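L-lactate dehydrogenase (Trichomonas vaginalis, PDB 4UUL) catalyses the NADH-dependent reduction of pyruvate to L-lactate and belongs to the lactate/malate dehydrogenase superfamily, within the malate dehydrogenase-like branch. Local coordinates at residues Gln95-Ala98 against Asp99-Ser102. The protein carries 1 engineered substitution. Sequence-based numbering, arbitrary orientation.
Sequences QVRA and DLIS
Asp-99 folds back on the residue at the N-cap position, Val-96, and makes the N3 side-chain half of a capping box; Val-96 has no side-chain acceptor to supply the other half. Its OD2 accepts the backbone N-H of Val-96 at 3.1 Å from N, almost straight (173°), through the anti lone pair. A chi1 of -58° sets the carboxylate beside the backbone N of Asp-99, facing the start of the helix, where the helix dipole would probably favour its negative charge. Val-96 CG2 lies 3.3 Å from the same OD2. The Gln-95 side chain, extended beyond CG, crosses at an angle over Asp-99 CB, with its CD 3.7 Å from that atom; Gln-95 OE1 is bound by the backbone N of Lys-92.

Behind the cap, the helical backbone bonds begin: Val-96 O accepts from Leu-100 N, and Arg-97 O from Ile-101 N. At the next residue, Ala-98 O receives Ser-102 N at 2.9 Å and Ser-102 OG at 3.0 Å, from opposite faces of its carbonyl plane. Arg-97 CG touches Ile-101 CD1 at 3.9 Å. Arg-97 NH2 forms a salt bridge with Glu-323, and the Arg-97 side chain lies about 5 Å from that of His-186, the predicted proton acceptor.

This turn opens helix 97-118, the crossover between parallel strands 82-85 and 124-127 of the Rossmann-type NAD-binding domain, and Ile-101 and Ser-102 pack against helix 307-337.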
loop_
_atom_site.group_PDB
_atom_site.type_symbol
_atom_site.label_atom_id
_atom_site.label_comp_id
_atom_site.label_asym_id
_atom_site.label_seq_id
_atom_site.Cartn_x
_atom_site.Cartn_y
_atom_site.Cartn_z
ATOM N N GLN B 95 19.801 -23.883 -11.693
ATOM C CA GLN B 95 18.877 -24.000 -12.830
ATOM C C GLN B 95 19.089 -22.873 -13.817
ATOM O O GLN B 95 19.585 -21.825 -13.455
ATOM C CB GLN B 95 17.424 -23.985 -12.387
ATOM C CG GLN B 95 16.982 -25.271 -11.773
ATOM C CD GLN B 95 15.516 -25.273 -11.501
ATOM O OE1 GLN B 95 14.868 -24.187 -11.288
ATOM N NE2 GLN B 95 14.950 -26.470 -11.522
ATOM N N VAL B 96 18.766 -23.105 -15.083
ATOM C CA VAL B 96 18.825 -22.016 -16.069
ATOM C C VAL B 96 17.411 -21.655 -16.465
ATOM O O VAL B 96 16.444 -22.237 -15.941
ATOM C CB VAL B 96 19.680 -22.407 -17.315
ATOM C CG1 VAL B 96 21.137 -22.551 -16.951
ATOM C CG2 VAL B 96 19.185 -23.661 -17.962
ATOM N N ARG B 97 17.254 -20.693 -17.367
ATOM C CA ARG B 97 15.927 -20.232 -17.737
ATOM C C ARG B 97 15.026 -21.340 -18.223
ATOM O O ARG B 97 13.856 -21.372 -17.878
ATOM C CB ARG B 97 15.970 -19.130 -18.757
ATOM C CG ARG B 97 14.561 -18.575 -18.992
ATOM C CD ARG B 97 14.630 -17.195 -19.407
ATOM N NE ARG B 97 13.338 -16.623 -19.691
ATOM C CZ ARG B 97 12.655 -15.789 -18.937
ATOM N NH1 ARG B 97 13.076 -15.450 -17.703
ATOM N NH2 ARG B 97 11.533 -15.295 -19.432
ATOM N N ALA B 98 15.561 -22.284 -18.991
ATOM C CA ALA B 98 14.744 -23.383 -19.465
ATOM C C ALA B 98 14.118 -24.146 -18.299
ATOM O O ALA B 98 12.980 -24.556 -18.379
ATOM C CB ALA B 98 15.590 -24.295 -20.362
ATOM N N ASP B 99 14.876 -24.354 -17.229
ATOM C CA ASP B 99 14.358 -25.106 -16.080
ATOM C C ASP B 99 13.334 -24.267 -15.270
ATOM O O ASP B 99 12.378 -24.832 -14.753
ATOM C CB ASP B 99 15.502 -25.543 -15.185
ATOM C CG ASP B 99 16.505 -26.380 -15.910
ATOM O OD1 ASP B 99 16.137 -27.518 -16.342
ATOM O OD2 ASP B 99 17.661 -25.882 -16.051
ATOM N N LEU B 100 13.515 -22.955 -15.256
ATOM C CA LEU B 100 12.549 -22.072 -14.637
ATOM C C LEU B 100 11.210 -22.157 -15.390
ATOM O O LEU B 100 10.131 -22.228 -14.775
ATOM C CB LEU B 100 13.052 -20.640 -14.682
ATOM C CG LEU B 100 12.056 -19.599 -14.114
ATOM C CD1 LEU B 100 11.902 -19.751 -12.589
ATOM C CD2 LEU B 100 12.521 -18.235 -14.475
ATOM N N ILE B 101 11.265 -22.127 -16.718
ATOM C CA ILE B 101 10.071 -22.261 -17.521
ATOM C C ILE B 101 9.445 -23.614 -17.245
ATOM O O ILE B 101 8.231 -23.705 -17.054
ATOM C CB ILE B 101 10.398 -22.090 -19.001
ATOM C CG1 ILE B 101 10.838 -20.660 -19.304
ATOM C CG2 ILE B 101 9.250 -22.527 -19.854
ATOM C CD1 ILE B 101 11.664 -20.575 -20.577
ATOM N N SER B 102 10.264 -24.665 -17.233
ATOM C CA SER B 102 9.753 -26.018 -17.035
ATOM C C SER B 102 9.065 -26.211 -15.692
ATOM O O SER B 102 7.964 -26.724 -15.626
ATOM C CB SER B 102 10.884 -27.018 -17.119
ATOM O OG SER B 102 11.367 -27.057 -18.432
#